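Local coordinates for ThiJ/pfpI family protein (Bacillus anthracis, PDB 3EFE) that is of unknown function but belongs to the DJ-1/PfpI family, whose relatives include chaperones, proteases and other enzymes, at residues 183-186 / 187-190; 195-199 / 200-204; 93-96 / 97-100. All blocks are in the same frame, centred on the assembly; numbering follows the deposited sequence.

Overall arrangement
All three contacts are local, each made along or between helices. Interactions 1 and 2 follow one another on helix 185-197: the first forms its N-terminal start, the second its C-terminal end and the turn into helix 201-209. Their centres lie about 13 Å apart, and they meet where S190 O packs against Y202 CB at 3.6 Å. Interaction 3 belongs to helix 92-104, on the opposite side of the chain's centre; its centre is about 32 Å from that of interaction 1 and about 39 Å from that of interaction 2. Interaction 2 alone reaches the second subunit, through K196 and H198.

Interaction 1 of 3, residues 183-186 / 187-190; sequences FTLD and ALHS
The F183 ring turns its edge to the first turn of the helix: the carbonyl carbon of A187 lies near the ring plane, while L188 CD1 approaches CD2 of F183 obliquely at 3.9 Å. The F183 and L188 side chains cross at about a right angle. The other flat group, the H189 imidazole, has L185 CD1 set obliquely beside it, and its CD2 lies 3.2 Å from L185 O, the carbonyl that accepts from H189 N.

T184 is the N-cap. With OG1 between the backbone N and the carbonyl carbon (chi1 83°), the hydroxyl faces the helix start and takes a nearly straight but weak bond from A187 N at 3.4 Å. Its carbonyl O accepts from L188 N at 2.9 Å, opening the regular ladder. Two residues on, D186 O receives S190 N at 3.1 Å and also has S190 OG at 2.8 Å; A187 O competes for that hydroxyl's proton.

Around this helix start, L188 packs on M174 and L177 of helix 169-179, A187 and S190 face helix 201-209 through S209, Q205 and L206, and F183 sits against Y33 and F34 in a loop.

Interaction 2 of 3, residues 195-199 / 200-204; sequences NKTHK and PEYFF
K199 and Y202 carry the packing of this helix-to-helix turn. K199 O lies at the edge of the Y202 ring, near its plane and 3.4 Å from CD2, and K199 CB stands 3.7 Å from the same CD2 of Y202. On one face of the ring lies E201 CG, 3.7 Å above the plane and over its centre, a contact between neighbours in sequence. The methyl CG2 of T197 is also modelled at the ring edge, by CE2 of Y202, but it sits too close to K199 CG, so its placement is doubtful.

The backbone bond across the turn runs from Y202 N to K199 O, 3.3 Å long. Its N-H is reasonably straight at 155°, but the donor stands above the carbonyl plane, 42° out of it. H198 is the first residue to leave helical angles, with a positive phi of 57°, and ends helix 185-197.

The charged pair is K199 with E201. Their side chains lie side by side and point the same way, the lysine bent near its end and the glutamate extended beyond CG, and NZ meets OE2 at 3.4 Å in a salt bridge whose hydrogen bond is weak.

Two basic side chains nearby look elsewhere: K196 NZ pairs with E171 OE2 of the same chain, and H198 NE2 makes a weak bond to E171 OE1 of the second subunit. Y202 also packs on N193 and L194 of helix 185-197.

The K199-E201 ion pair is long and made by two exposed residues, so its contribution is probably modest; K199 O does more to set the turn, accepting from Y202 N while lying at the edge of the same residue's ring.

Interaction 3 of 3, residues 93-96 / 97-100; sequences PILE and RIGQ
I98 reaches back under the preceding turn to meet I94 and L95, and its CD1 makes the contacts with both of their side chains. Against L95 it runs side by side, both side chains pointing the same way, with CD1 to CD1 at 3.7 Å. Against I94 it crosses obliquely: I98 CD1 lies 4.1 Å from I94 CG2. With CG1 of I98 anti to the carbonyl carbon (chi1 -80°), that atom comes close to I94 O; chi2, at 145°, is off a staggered value and brings CD1 to a tight 3.1 Å from I94 O, the carbonyl that also takes a weak bond from I98 N.

This row forms the buried side of helix 92-104, the helix that links strands 77-80 and 107-111 in a beta-alpha-beta crossover of the parallel part of the sheet. I98 rests on L78 and L80 of strand 77-80, whereas L95 turns to A117 and L118 of helix 113-119 and to W86.

R97 leaves the helix on another side. Its CG passes 3.1 Å from P93 O, which accepts R97 N at the same distance in a nearly straight bond (168°). Beyond that the chain bends at chi2 and chi3 and carries the guanidinium group to backbone carbonyls: NH2 donates to C70 O, and NH1 more weakly to L67 O. G99 N bonds to E96 O, three residues back, at 3.0 Å from above the carbonyl plane, while L95 O takes the Y123 hydroxyl.

Interaction 1 of 3, residues 183-186 / 187-190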
ATOM      1  N   PHE D 183       0.257  19.202  -4.460  1.00 36.21           N
ATOM      2  CA  PHE D 183       1.643  19.390  -4.087  1.00 36.26           C
ATOM      3  C   PHE D 183       2.136  20.455  -5.032  1.00 36.21           C
ATOM      4  O   PHE D 183       1.544  20.661  -6.062  1.00 35.68           O
ATOM      5  CB  PHE D 183       2.518  18.124  -4.363  1.00 34.90           C
ATOM      6  CG  PHE D 183       2.360  16.969  -3.380  1.00 34.04           C
ATOM      7  CD1 PHE D 183       1.206  16.743  -2.671  1.00 32.94           C
ATOM      8  CD2 PHE D 183       3.391  16.030  -3.252  1.00 31.81           C
ATOM      9  CE1 PHE D 183       1.109  15.614  -1.836  1.00 33.27           C
ATOM     10  CE2 PHE D 183       3.295  14.950  -2.429  1.00 31.83           C
ATOM     11  CZ  PHE D 183       2.179  14.733  -1.715  1.00 32.58           C
ATOM     12  N   THR D 184       3.230  21.139  -4.692  1.00 37.17           N
ATOM     13  CA  THR D 184       3.944  21.901  -5.720  1.00 37.32           C
ATOM     14  C   THR D 184       4.813  20.889  -6.512  1.00 37.52           C
ATOM     15  O   THR D 184       4.934  19.701  -6.107  1.00 38.54           O
ATOM     16  CB  THR D 184       4.862  23.001  -5.159  1.00 37.64           C
ATOM     17  OG1 THR D 184       6.079  22.351  -4.803  1.00 42.03           O
ATOM     18  CG2 THR D 184       4.267  23.744  -3.947  1.00 33.09           C
ATOM     19  N   LEU D 185       5.414  21.351  -7.611  1.00 36.82           N
ATOM     20  CA  LEU D 185       5.995  20.467  -8.631  1.00 35.99           C
ATOM     21  C   LEU D 185       7.334  19.942  -8.109  1.00 34.61           C
ATOM     22  O   LEU D 185       7.665  18.802  -8.319  1.00 33.72           O
ATOM     23  CB  LEU D 185       6.056  21.187 -10.034  1.00 36.09           C
ATOM     24  CG  LEU D 185       5.655  20.418 -11.360  1.00 38.35           C
ATOM     25  CD1 LEU D 185       6.889  20.039 -12.288  1.00 38.02           C
ATOM     26  CD2 LEU D 185       4.817  19.099 -11.138  1.00 37.85           C
ATOM     27  N   ASP D 186       8.064  20.781  -7.390  1.00 34.87           N
ATOM     28  CA  ASP D 186       9.269  20.420  -6.539  1.00 35.51           C
ATOM     29  C   ASP D 186       9.041  19.354  -5.482  1.00 34.43           C
ATOM     30  O   ASP D 186       9.800  18.435  -5.343  1.00 35.27           O
ATOM     31  CB  ASP D 186       9.749  21.650  -5.764  1.00 36.18           C
ATOM     32  CG  ASP D 186      10.547  22.585  -6.607  1.00 39.60           C
ATOM     33  OD1 ASP D 186      10.757  22.232  -7.797  1.00 41.14           O
ATOM     34  OD2 ASP D 186      10.974  23.652  -6.077  1.00 41.62           O
ATOM     35  N   ALA D 187       8.006  19.527  -4.696  1.00 33.76           N
ATOM     36  CA  ALA D 187       7.656  18.564  -3.724  1.00 33.63           C
ATOM     37  C   ALA D 187       7.225  17.243  -4.406  1.00 34.07           C
ATOM     38  O   ALA D 187       7.595  16.185  -3.930  1.00 35.03           O
ATOM     39  CB  ALA D 187       6.559  19.150  -2.714  1.00 32.98           C
ATOM     40  N   LEU D 188       6.499  17.275  -5.526  1.00 33.37           N
ATOM     41  CA  LEU D 188       6.070  16.034  -6.176  1.00 32.86           C
ATOM     42  C   LEU D 188       7.209  15.251  -6.786  1.00 33.35           C
ATOM     43  O   LEU D 188       7.241  14.008  -6.713  1.00 32.52           O
ATOM     44  CB  LEU D 188       4.977  16.300  -7.233  1.00 33.15           C
ATOM     45  CG  LEU D 188       4.216  15.091  -7.794  1.00 31.91           C
ATOM     46  CD1 LEU D 188       3.292  14.469  -6.797  1.00 28.65           C
ATOM     47  CD2 LEU D 188       3.469  15.431  -9.054  1.00 31.16           C
ATOM     48  N   HIS D 189       8.155  15.956  -7.396  1.00 34.50           N
ATOM     49  CA  HIS D 189       9.388  15.317  -7.928  1.00 35.10           C
ATOM     50  C   HIS D 189      10.348  14.708  -6.883  1.00 34.51           C
ATOM     51  O   HIS D 189      10.862  13.604  -7.062  1.00 34.71           O
ATOM     52  CB  HIS D 189      10.136  16.252  -8.917  1.00 36.53           C
ATOM     53  CG  HIS D 189       9.368  16.500 -10.181  1.00 41.22           C
ATOM     54  ND1 HIS D 189       8.671  15.491 -10.836  1.00 50.28           N
ATOM     55  CD2 HIS D 189       9.180  17.622 -10.914  1.00 47.64           C
ATOM     56  CE1 HIS D 189       8.062  15.997 -11.896  1.00 51.10           C
ATOM     57  NE2 HIS D 189       8.375  17.282 -11.981  1.00 51.00           N
ATOM     58  N   SER D 190      10.596  15.435  -5.813  1.00 33.76           N
ATOM     59  CA  SER D 190      11.427  14.942  -4.741  1.00 33.98           C
ATOM     60  C   SER D 190      10.749  13.797  -3.946  1.00 32.87           C
ATOM     61  O   SER D 190      11.428  12.859  -3.517  1.00 32.44           O
ATOM     62  CB  SER D 190      11.804  16.116  -3.829  1.00 33.86           C
ATOM     63  OG  SER D 190      10.629  16.717  -3.308  1.00 35.65           O
TER

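Interaction 2 of 3, residues 195-199 / 200-204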
ATOM      1  N   ASN D 195      10.922   8.053  -2.782  1.00 34.61           N
ATOM      2  CA  ASN D 195      10.268   6.787  -2.741  1.00 35.39           C
ATOM      3  C   ASN D 195      10.819   5.783  -3.766  1.00 35.73           C
ATOM      4  O   ASN D 195      10.978   4.636  -3.460  1.00 37.20           O
ATOM      5  CB  ASN D 195       8.740   6.992  -2.877  1.00 36.66           C
ATOM      6  CG  ASN D 195       8.104   7.495  -1.602  1.00 36.40           C
ATOM      7  OD1 ASN D 195       7.859   6.716  -0.707  1.00 42.28           O
ATOM      8  ND2 ASN D 195       7.842   8.786  -1.507  1.00 37.29           N
ATOM      9  N   LYS D 196      11.137   6.229  -4.967  1.00 36.79           N
ATOM     10  CA  LYS D 196      11.633   5.393  -6.055  1.00 36.15           C
ATOM     11  C   LYS D 196      13.101   4.961  -5.832  1.00 36.80           C
ATOM     12  O   LYS D 196      13.496   3.804  -5.983  1.00 38.57           O
ATOM     13  CB  LYS D 196      11.515   6.185  -7.342  1.00 35.89           C
ATOM     14  CG  LYS D 196      11.651   5.380  -8.665  1.00 38.71           C
ATOM     15  CD  LYS D 196      10.463   4.385  -8.881  1.00 39.68           C
ATOM     16  CE  LYS D 196      10.610   3.637 -10.165  1.00 39.12           C
ATOM     17  NZ  LYS D 196       9.545   2.578 -10.343  1.00 39.78           N
ATOM     18  N   THR D 197      13.902   5.914  -5.424  1.00 36.80           N
ATOM     19  CA  THR D 197      15.373   5.852  -5.442  1.00 35.87           C
ATOM     20  C   THR D 197      15.960   5.605  -4.071  1.00 35.79           C
ATOM     21  O   THR D 197      17.064   5.121  -3.959  1.00 35.96           O
ATOM     22  CB  THR D 197      15.797   7.233  -6.048  1.00 36.94           C
ATOM     23  OG1 THR D 197      15.807   7.125  -7.493  1.00 35.31           O
ATOM     24  CG2 THR D 197      17.025   7.818  -5.476  1.00 34.14           C
ATOM     25  N   HIS D 198      15.214   5.984  -3.035  1.00 35.59           N
ATOM     26  CA  HIS D 198      15.650   6.030  -1.610  1.00 36.87           C
ATOM     27  C   HIS D 198      16.862   6.878  -1.332  1.00 36.16           C
ATOM     28  O   HIS D 198      17.475   6.685  -0.311  1.00 35.80           O
ATOM     29  CB  HIS D 198      15.896   4.645  -1.000  1.00 36.98           C
ATOM     30  CG  HIS D 198      14.862   3.639  -1.367  1.00 35.55           C
ATOM     31  ND1 HIS D 198      13.546   3.977  -1.571  1.00 30.34           N
ATOM     32  CD2 HIS D 198      14.957   2.310  -1.580  1.00 36.54           C
ATOM     33  CE1 HIS D 198      12.872   2.911  -1.921  1.00 33.79           C
ATOM     34  NE2 HIS D 198      13.713   1.891  -1.972  1.00 40.50           N
ATOM     35  N   LYS D 199      17.225   7.791  -2.234  1.00 37.15           N
ATOM     36  CA  LYS D 199      18.443   8.580  -2.041  1.00 38.75           C
ATOM     37  C   LYS D 199      18.068   9.726  -1.116  1.00 37.75           C
ATOM     38  O   LYS D 199      17.031  10.318  -1.261  1.00 37.23           O
ATOM     39  CB  LYS D 199      19.045   9.087  -3.365  1.00 39.14           C
ATOM     40  CG  LYS D 199      19.605   7.997  -4.209  1.00 44.10           C
ATOM     41  CD  LYS D 199      20.463   8.458  -5.379  1.00 44.09           C
ATOM     42  CE  LYS D 199      21.917   8.823  -4.891  1.00 50.19           C
ATOM     43  NZ  LYS D 199      22.436  10.203  -5.475  1.00 52.27           N
ATOM     44  N   PRO D 200      18.895   9.992  -0.127  1.00 38.25           N
ATOM     45  CA  PRO D 200      18.528  10.920   0.907  1.00 38.78           C
ATOM     46  C   PRO D 200      18.529  12.392   0.513  1.00 38.58           C
ATOM     47  O   PRO D 200      17.980  13.182   1.246  1.00 38.89           O
ATOM     48  CB  PRO D 200      19.585  10.703   1.984  1.00 39.03           C
ATOM     49  CG  PRO D 200      20.641   9.884   1.379  1.00 38.97           C
ATOM     50  CD  PRO D 200      20.230   9.409   0.069  1.00 39.12           C
ATOM     51  N   GLU D 201      19.178  12.762  -0.583  1.00 38.38           N
ATOM     52  CA  GLU D 201      19.141  14.140  -1.042  1.00 38.31           C
ATOM     53  C   GLU D 201      17.701  14.568  -1.215  1.00 36.62           C
ATOM     54  O   GLU D 201      17.377  15.718  -1.066  1.00 35.62           O
ATOM     55  CB  GLU D 201      19.902  14.290  -2.363  1.00 38.99           C
ATOM     56  CG  GLU D 201      19.333  13.512  -3.539  1.00 41.13           C
ATOM     57  CD  GLU D 201      20.192  13.600  -4.795  1.00 43.75           C
ATOM     58  OE1 GLU D 201      21.031  14.542  -4.833  1.00 50.82           O
ATOM     59  OE2 GLU D 201      20.087  12.692  -5.706  1.00 51.38           O
ATOM     60  N   TYR D 202      16.850  13.600  -1.541  1.00 36.65           N
ATOM     61  CA  TYR D 202      15.440  13.829  -1.889  1.00 35.66           C
ATOM     62  C   TYR D 202      14.579  14.011  -0.655  1.00 34.18           C
ATOM     63  O   TYR D 202      13.528  14.604  -0.720  1.00 33.58           O
ATOM     64  CB  TYR D 202      14.901  12.678  -2.721  1.00 35.83           C
ATOM     65  CG  TYR D 202      15.577  12.547  -4.038  1.00 34.86           C
ATOM     66  CD1 TYR D 202      15.482  13.571  -4.960  1.00 36.03           C
ATOM     67  CD2 TYR D 202      16.292  11.402  -4.378  1.00 33.95           C
ATOM     68  CE1 TYR D 202      16.086  13.490  -6.198  1.00 37.67           C
ATOM     69  CE2 TYR D 202      16.925  11.294  -5.622  1.00 37.01           C
ATOM     70  CZ  TYR D 202      16.823  12.353  -6.541  1.00 39.17           C
ATOM     71  OH  TYR D 202      17.425  12.331  -7.785  1.00 36.16           O
ATOM     72  N   PHE D 203      15.025  13.480   0.464  1.00 33.54           N
ATOM     73  CA  PHE D 203      14.334  13.696   1.714  1.00 33.62           C
ATOM     74  C   PHE D 203      14.563  15.181   2.130  1.00 32.57           C
ATOM     75  O   PHE D 203      13.615  15.908   2.461  1.00 31.40           O
ATOM     76  CB  PHE D 203      14.791  12.669   2.789  1.00 34.18           C
ATOM     77  CG  PHE D 203      14.381  13.063   4.164  1.00 34.78           C
ATOM     78  CD1 PHE D 203      13.072  12.802   4.603  1.00 37.37           C
ATOM     79  CD2 PHE D 203      15.239  13.814   4.969  1.00 34.43           C
ATOM     80  CE1 PHE D 203      12.685  13.218   5.838  1.00 35.17           C
ATOM     81  CE2 PHE D 203      14.864  14.223   6.190  1.00 33.24           C
ATOM     82  CZ  PHE D 203      13.578  13.964   6.623  1.00 35.03           C
ATOM     83  N   PHE D 204      15.800  15.644   2.028  1.00 31.87           N
ATOM     84  CA  PHE D 204      16.109  17.070   2.325  1.00 33.04           C
ATOM     85  C   PHE D 204      15.471  18.061   1.358  1.00 32.32           C
ATOM     86  O   PHE D 204      15.036  19.115   1.764  1.00 32.69           O
ATOM     87  CB  PHE D 204      17.610  17.259   2.325  1.00 34.43           C
ATOM     88  CG  PHE D 204      18.303  16.434   3.355  1.00 34.36           C
ATOM     89  CD1 PHE D 204      18.178  16.751   4.681  1.00 35.11           C
ATOM     90  CD2 PHE D 204      19.066  15.349   2.990  1.00 35.54           C
ATOM     91  CE1 PHE D 204      18.815  15.986   5.655  1.00 37.39           C
ATOM     92  CE2 PHE D 204      19.683  14.567   3.960  1.00 36.57           C
ATOM     93  CZ  PHE D 204      19.546  14.882   5.293  1.00 35.69           C
TER

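Interaction 3 of 3, residues 93-96 / 97-100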
ATOM      1  N   PRO D  93     -23.302  -1.097 -11.394  1.00 46.55           N
ATOM      2  CA  PRO D  93     -23.810   0.231 -11.093  1.00 47.01           C
ATOM      3  C   PRO D  93     -22.712   1.336 -11.016  1.00 46.47           C
ATOM      4  O   PRO D  93     -22.871   2.371 -11.659  1.00 46.21           O
ATOM      5  CB  PRO D  93     -24.540   0.023  -9.762  1.00 46.55           C
ATOM      6  CG  PRO D  93     -24.737  -1.409  -9.647  1.00 46.51           C
ATOM      7  CD  PRO D  93     -23.602  -2.047 -10.321  1.00 46.43           C
ATOM      8  N   ILE D  94     -21.599   1.110 -10.308  1.00 46.21           N
ATOM      9  CA  ILE D  94     -20.534   2.123 -10.308  1.00 46.67           C
ATOM     10  C   ILE D  94     -19.967   2.340 -11.688  1.00 47.24           C
ATOM     11  O   ILE D  94     -19.606   3.450 -12.052  1.00 48.72           O
ATOM     12  CB  ILE D  94     -19.368   1.908  -9.261  1.00 46.10           C
ATOM     13  CG1 ILE D  94     -18.753   3.296  -8.915  1.00 44.72           C
ATOM     14  CG2 ILE D  94     -18.359   0.824  -9.718  1.00 44.43           C
ATOM     15  CD1 ILE D  94     -17.617   3.346  -8.004  1.00 45.32           C
ATOM     16  N   LEU D  95     -19.940   1.302 -12.490  1.00 49.02           N
ATOM     17  CA  LEU D  95     -19.303   1.380 -13.795  1.00 49.20           C
ATOM     18  C   LEU D  95     -20.185   2.221 -14.720  1.00 50.75           C
ATOM     19  O   LEU D  95     -19.673   2.883 -15.642  1.00 51.43           O
ATOM     20  CB  LEU D  95     -19.041  -0.036 -14.286  1.00 50.09           C
ATOM     21  CG  LEU D  95     -17.664  -0.608 -14.693  1.00 48.67           C
ATOM     22  CD1 LEU D  95     -16.427   0.064 -14.185  1.00 45.94           C
ATOM     23  CD2 LEU D  95     -17.658  -2.091 -14.374  1.00 46.55           C
ATOM     24  N   GLU D  96     -21.492   2.287 -14.427  1.00 51.91           N
ATOM     25  CA  GLU D  96     -22.414   3.104 -15.225  1.00 52.86           C
ATOM     26  C   GLU D  96     -22.237   4.549 -14.864  1.00 52.91           C
ATOM     27  O   GLU D  96     -22.084   5.408 -15.755  1.00 53.27           O
ATOM     28  CB  GLU D  96     -23.856   2.610 -15.087  1.00 53.24           C
ATOM     29  CG  GLU D  96     -23.991   1.161 -15.758  1.00 56.61           C
ATOM     30  CD  GLU D  96     -25.396   0.447 -15.653  1.00 57.95           C
ATOM     31  OE1 GLU D  96     -26.311   0.927 -14.893  1.00 66.36           O
ATOM     32  OE2 GLU D  96     -25.549  -0.637 -16.292  1.00 62.18           O
ATOM     33  N   ARG D  97     -22.171   4.777 -13.551  1.00 52.88           N
ATOM     34  CA  ARG D  97     -21.988   6.087 -12.908  1.00 52.40           C
ATOM     35  C   ARG D  97     -20.697   6.709 -13.279  1.00 52.08           C
ATOM     36  O   ARG D  97     -20.589   7.890 -13.212  1.00 52.72           O
ATOM     37  CB  ARG D  97     -21.947   5.942 -11.381  1.00 51.96           C
ATOM     38  CG  ARG D  97     -23.169   5.316 -10.700  1.00 50.49           C
ATOM     39  CD  ARG D  97     -24.242   6.314 -10.279  1.00 49.33           C
ATOM     40  NE  ARG D  97     -23.666   7.573  -9.821  1.00 50.59           N
ATOM     41  CZ  ARG D  97     -23.473   7.964  -8.554  1.00 47.31           C
ATOM     42  NH1 ARG D  97     -23.861   7.251  -7.508  1.00 45.89           N
ATOM     43  NH2 ARG D  97     -22.902   9.137  -8.353  1.00 48.99           N
ATOM     44  N   ILE D  98     -19.703   5.893 -13.602  1.00 52.81           N
ATOM     45  CA  ILE D  98     -18.363   6.376 -13.937  1.00 53.69           C
ATOM     46  C   ILE D  98     -18.446   7.089 -15.268  1.00 54.59           C
ATOM     47  O   ILE D  98     -17.680   8.043 -15.541  1.00 54.98           O
ATOM     48  CB  ILE D  98     -17.281   5.204 -13.997  1.00 53.65           C
ATOM     49  CG1 ILE D  98     -16.812   4.818 -12.592  1.00 54.03           C
ATOM     50  CG2 ILE D  98     -16.058   5.601 -14.829  1.00 52.26           C
ATOM     51  CD1 ILE D  98     -16.486   3.280 -12.373  1.00 53.68           C
ATOM     52  N   GLY D  99     -19.355   6.598 -16.109  1.00 55.06           N
ATOM     53  CA  GLY D  99     -19.575   7.168 -17.418  1.00 55.00           C
ATOM     54  C   GLY D  99     -20.027   8.585 -17.308  1.00 54.93           C
ATOM     55  O   GLY D  99     -19.532   9.426 -18.051  1.00 55.19           O
ATOM     56  N   GLN D 100     -20.966   8.830 -16.385  1.00 55.49           N
ATOM     57  CA  GLN D 100     -21.527  10.179 -16.134  1.00 56.73           C
ATOM     58  C   GLN D 100     -20.491  11.036 -15.422  1.00 56.33           C
ATOM     59  O   GLN D 100     -20.267  12.181 -15.808  1.00 57.15           O
ATOM     60  CB  GLN D 100     -22.770  10.151 -15.210  1.00 57.04           C
ATOM     61  CG  GLN D 100     -23.857   9.085 -15.524  1.00 59.69           C
ATOM     62  CD  GLN D 100     -24.766   8.781 -14.298  1.00 60.78           C
ATOM     63  OE1 GLN D 100     -25.372   7.677 -14.195  1.00 65.42           O
ATOM     64  NE2 GLN D 100     -24.835   9.747 -13.344  1.00 62.67           N
TER